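2-Keto-3-deoxy-(6-phospho-)gluconate aldolase (Thermoproteus tenax, PDB 2R91) is an aldolase of the dihydrodipicolinate synthetase family, built on a TIM-barrel fold and assembled from four protein chains. Local coordinates at residues 263-266 against 267-271; 22-25 against 26-30. One frame throughout, in Å; residues are numbered along the deposited sequence.

Both contacts are local, each made within one continuous run of chain, and both belong to helices of the same TIM-barrel chain. Interaction 2 comes first in sequence, on helix 18-30, which links barrel strands 2-6 and 35-38 and packs close to the sheet. Interaction 1 follows much later, after all eight strands, where the loop beyond helix 239-251 turns into helix 267-276. Their centres lie about 24 Å apart, with nearest atoms about 14 Å from each other, so they do not touch. Interaction 2 belongs to the helical layer round the barrel of its own subunit, whereas in interaction 1 the loop 263-266 leads into and caps a peripheral helix, and the two together meet a second subunit.

Interaction 1: 263-266 against 267-271; sequences YPLD and PEEKA
E269 OE1 takes the backbone N-H of D266 at 2.8 Å, and in return D266 OD1 accepts from E269 N at 2.9 Å. This reciprocal pair is a capping box, with D266 as N-cap of helix 267-276. The first bond is almost straight, 169° at the hydrogen, and reaches OE1 on the anti side of the carboxylate, somewhat out of its plane; glutamate is long enough to reach back to D266 N. The second meets OD1 nearly along its C-O bond. D266 suits the N-cap because its short side chain, with CG set between the backbone N and the carbonyl carbon (chi1 68°), turns toward the first turn, where OD1 reaches E269 N. Both bonds bring the two carboxylates together, stacked with their planes 25° apart and OD1 3.5 Å from E269 OE1. E268 OE1 adds a third acidic oxygen, 3.4 Å from D266 OD1. The positive end of the helix dipole probably eases this gathering of charge, as does R108 of the second subunit, which forms a salt bridge with E269 OE2 and a hydrogen bond with P264 O. P267 fits the first turn of the helix, where its missing N-H costs no helical bond. The first regular helical bond runs from K270 N to D266 O. The buried L265 directs its side chain toward the helix start and packs on A241 and E245 of helix 239-251, while its CD2 lies 3.7 Å from E269 OE1. K270 suits its place because its extended aliphatic chain covers L265 and also touches E245, with CG 3.8 Å from L265 CB and CE 3.5 Å from L265 O.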
loop_
_atom_site.group_PDB
_atom_site.type_symbol
_atom_site.label_atom_id
_atom_site.label_comp_id
_atom_site.label_asym_id
_atom_site.label_seq_id
_atom_site.Cartn_x
_atom_site.Cartn_y
_atom_site.Cartn_z
ATOM N N TYR A 263 -14.915 -18.308 11.729
ATOM C CA TYR A 263 -15.641 -19.575 11.833
ATOM C C TYR A 263 -14.700 -20.763 11.745
ATOM O O TYR A 263 -13.731 -20.722 10.987
ATOM C CB TYR A 263 -16.712 -19.697 10.743
ATOM C CG TYR A 263 -17.708 -18.572 10.817
ATOM C CD1 TYR A 263 -18.796 -18.634 11.723
ATOM C CD2 TYR A 263 -17.567 -17.442 10.026
ATOM C CE1 TYR A 263 -19.705 -17.597 11.823
ATOM C CE2 TYR A 263 -18.494 -16.394 10.120
ATOM C CZ TYR A 263 -19.555 -16.500 11.029
ATOM O OH TYR A 263 -20.444 -15.476 11.136
ATOM N N PRO A 264 -14.972 -21.824 12.539
ATOM C CA PRO A 264 -14.256 -23.081 12.448
ATOM C C PRO A 264 -14.229 -23.590 11.002
ATOM O O PRO A 264 -15.158 -23.298 10.216
ATOM C CB PRO A 264 -15.107 -24.018 13.320
ATOM C CG PRO A 264 -15.704 -23.116 14.342
ATOM C CD PRO A 264 -16.025 -21.868 13.581
ATOM N N LEU A 265 -13.168 -24.312 10.656
ATOM C CA LEU A 265 -13.087 -25.000 9.362
ATOM C C LEU A 265 -14.195 -26.018 9.297
ATOM O O LEU A 265 -14.531 -26.662 10.310
ATOM C CB LEU A 265 -11.770 -25.770 9.215
ATOM C CG LEU A 265 -10.453 -24.989 9.129
ATOM C CD1 LEU A 265 -9.306 -25.940 8.744
ATOM C CD2 LEU A 265 -10.562 -23.804 8.137
ATOM N N ASP A 266 -14.746 -26.184 8.103
ATOM C CA ASP A 266 -15.768 -27.183 7.891
ATOM C C ASP A 266 -15.119 -28.543 7.597
ATOM O O ASP A 266 -13.902 -28.647 7.492
ATOM C CB ASP A 266 -16.843 -26.723 6.869
ATOM C CG ASP A 266 -16.335 -26.586 5.431
ATOM O OD1 ASP A 266 -15.400 -27.301 5.028
ATOM O OD2 ASP A 266 -16.905 -25.755 4.684
ATOM N N PRO A 267 -15.926 -29.606 7.539
ATOM C CA PRO A 267 -15.329 -30.931 7.345
ATOM C C PRO A 267 -14.515 -31.054 6.067
ATOM O O PRO A 267 -13.467 -31.696 6.073
ATOM C CB PRO A 267 -16.545 -31.844 7.289
ATOM C CG PRO A 267 -17.565 -31.111 8.135
ATOM C CD PRO A 267 -17.383 -29.685 7.695
ATOM N N GLU A 268 -14.988 -30.434 4.998
ATOM C CA GLU A 268 -14.310 -30.542 3.706
ATOM C C GLU A 268 -12.960 -29.811 3.754
ATOM O O GLU A 268 -11.983 -30.284 3.189
ATOM C CB GLU A 268 -15.177 -29.964 2.580
ATOM C CG GLU A 268 -16.506 -30.741 2.264
ATOM C CD GLU A 268 -17.663 -30.559 3.298
ATOM O OE1 GLU A 268 -17.720 -29.538 4.054
ATOM O OE2 GLU A 268 -18.541 -31.472 3.331
ATOM N N GLU A 269 -12.917 -28.656 4.426
ATOM C CA GLU A 269 -11.669 -27.895 4.560
ATOM C C GLU A 269 -10.664 -28.664 5.408
ATOM O O GLU A 269 -9.482 -28.697 5.103
ATOM C CB GLU A 269 -11.939 -26.524 5.196
ATOM C CG GLU A 269 -12.557 -25.509 4.263
ATOM C CD GLU A 269 -13.247 -24.354 4.986
ATOM O OE1 GLU A 269 -13.643 -24.511 6.166
ATOM O OE2 GLU A 269 -13.428 -23.306 4.359
ATOM N N LYS A 270 -11.124 -29.242 6.516
ATOM C CA LYS A 270 -10.265 -30.069 7.359
ATOM C C LYS A 270 -9.668 -31.249 6.590
ATOM O O LYS A 270 -8.481 -31.530 6.711
ATOM C CB LYS A 270 -11.039 -30.596 8.570
ATOM C CG LYS A 270 -11.337 -29.535 9.615
ATOM C CD LYS A 270 -12.196 -30.155 10.720
ATOM C CE LYS A 270 -12.611 -29.146 11.752
ATOM N NZ LYS A 270 -13.368 -29.879 12.836
ATOM N N ALA A 271 -10.485 -31.945 5.806
ATOM C CA ALA A 271 -9.962 -33.089 5.040
ATOM C C ALA A 271 -8.901 -32.630 4.024
ATOM O O ALA A 271 -7.852 -33.261 3.870
ATOM C CB ALA A 271 -11.135 -33.837 4.337
#

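Interaction 2: 22-25 against 26-30; sequences ANHV and KNITS
K26 begins the second run by donating its backbone N-H to A22 O, the first of four successive i to i+4 bonds across this part of helix 18-30. Its extended side chain then runs back along the helix, with CG 3.2 Å from A22 O and NZ 3.7 Å from A22 CB. The small methyl of A22 lets the long aliphatic chain lie close to the helix surface, and lysine suits this exposed position because its charged end can face water. N27 bonds through its backbone N to N23 O at 2.9 Å, while its side-chain ND2 donates to Q251 OE1 and Y253 OH. An amide suits this partly exposed position, since its N-H groups can serve two acceptors. I28 returns the chain to the buried side, which H24 and V25 also occupy: its CG2 approaches the imidazole of H24 obliquely, 3.6 Å from CE1. The H24 ring is carried there with CG anti to the backbone N (chi1 177°). Histidine suits this buried place because both ring nitrogens have hydrogen-bond partners, ND1 in Y253 OH and NE2 in N199 OD1, while the isoleucine packs against the ring. T29 grips V25 O twice, through its N at 3.0 Å and its OG1 at 2.9 Å, the two donors arriving from opposite faces of the carbonyl plane. With chi1 at 55° the hydroxyl folds back to V25 O and is met within the helix, while the branched V25 and T29 fill the side toward V36. S30 OG likewise donates within the helix, to N27 O at 2.6 Å, on a lone pair in the carbonyl plane. V25 and T29 thus meet strand 35-38, H24 and N27 reach the segment around Q251 and Y253, and N23 and K26 lie exposed, as expected of a helix in the outer layer of a TIM barrel.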
loop_
_atom_site.group_PDB
_atom_site.type_symbol
_atom_site.label_atom_id
_atom_site.label_comp_id
_atom_site.label_asym_id
_atom_site.label_seq_id
_atom_site.Cartn_x
_atom_site.Cartn_y
_atom_site.Cartn_z
ATOM N N ALA A 22 -5.760 -26.195 28.773
ATOM C CA ALA A 22 -4.721 -26.662 29.685
ATOM C C ALA A 22 -3.956 -27.836 29.122
ATOM O O ALA A 22 -2.762 -27.894 29.292
ATOM C CB ALA A 22 -5.342 -27.081 31.069
ATOM N N ASN A 23 -4.653 -28.788 28.511
ATOM C CA ASN A 23 -3.997 -29.929 27.908
ATOM C C ASN A 23 -3.036 -29.426 26.827
ATOM O O ASN A 23 -1.871 -29.830 26.785
ATOM C CB ASN A 23 -5.030 -30.875 27.280
ATOM C CG ASN A 23 -4.387 -32.030 26.506
ATOM O OD1 ASN A 23 -3.841 -32.958 27.103
ATOM N ND2 ASN A 23 -4.467 -31.983 25.169
ATOM N N HIS A 24 -3.540 -28.530 25.981
ATOM C CA HIS A 24 -2.735 -27.963 24.861
ATOM C C HIS A 24 -1.520 -27.212 25.399
ATOM O O HIS A 24 -0.404 -27.459 24.999
ATOM C CB HIS A 24 -3.611 -27.029 24.011
ATOM C CG HIS A 24 -2.865 -26.354 22.884
ATOM N ND1 HIS A 24 -2.197 -27.066 21.908
ATOM C CD2 HIS A 24 -2.701 -25.042 22.574
ATOM C CE1 HIS A 24 -1.642 -26.215 21.049
ATOM N NE2 HIS A 24 -1.933 -24.985 21.429
ATOM N N VAL A 25 -1.717 -26.304 26.350
ATOM C CA VAL A 25 -0.581 -25.577 26.911
ATOM C C VAL A 25 0.486 -26.498 27.531
ATOM O O VAL A 25 1.696 -26.306 27.349
ATOM C CB VAL A 25 -1.033 -24.532 27.934
ATOM C CG1 VAL A 25 0.162 -24.062 28.758
ATOM C CG2 VAL A 25 -1.730 -23.333 27.231
ATOM N N LYS A 26 0.039 -27.508 28.268
ATOM C CA LYS A 26 0.976 -28.399 28.929
ATOM C C LYS A 26 1.745 -29.251 27.907
ATOM O O LYS A 26 2.931 -29.521 28.086
ATOM C CB LYS A 26 0.236 -29.266 29.953
ATOM C CG LYS A 26 -0.259 -28.427 31.167
ATOM C CD LYS A 26 -1.339 -29.195 31.975
ATOM C CE LYS A 26 -2.079 -28.278 32.966
ATOM N NZ LYS A 26 -3.304 -28.970 33.509
ATOM N N ASN A 27 1.068 -29.665 26.840
ATOM C CA ASN A 27 1.771 -30.347 25.744
ATOM C C ASN A 27 2.849 -29.468 25.103
ATOM O O ASN A 27 4.031 -29.835 25.024
ATOM C CB ASN A 27 0.796 -30.819 24.664
ATOM C CG ASN A 27 1.517 -31.471 23.485
ATOM O OD1 ASN A 27 2.199 -32.477 23.664
ATOM N ND2 ASN A 27 1.404 -30.880 22.291
ATOM N N ILE A 28 2.473 -28.277 24.653
ATOM C CA ILE A 28 3.469 -27.504 23.902
ATOM C C ILE A 28 4.620 -27.025 24.784
ATOM O O ILE A 28 5.755 -26.921 24.337
ATOM C CB ILE A 28 2.814 -26.368 23.058
ATOM C CG1 ILE A 28 2.338 -25.206 23.958
ATOM C CG2 ILE A 28 1.663 -26.954 22.215
ATOM C CD1 ILE A 28 1.497 -24.111 23.193
ATOM N N THR A 29 4.363 -26.735 26.056
ATOM C CA THR A 29 5.480 -26.337 26.918
ATOM C C THR A 29 6.393 -27.554 27.204
ATOM O O THR A 29 7.580 -27.390 27.453
ATOM C CB THR A 29 5.017 -25.672 28.254
ATOM O OG1 THR A 29 4.118 -26.553 28.911
ATOM C CG2 THR A 29 4.280 -24.340 27.988
ATOM N N SER A 30 5.854 -28.766 27.145
ATOM C CA SER A 30 6.707 -29.947 27.259
ATOM C C SER A 30 7.626 -30.152 26.035
ATOM O O SER A 30 8.642 -30.859 26.109
ATOM C CB SER A 30 5.889 -31.208 27.499
ATOM O OG SER A 30 5.369 -31.726 26.280
#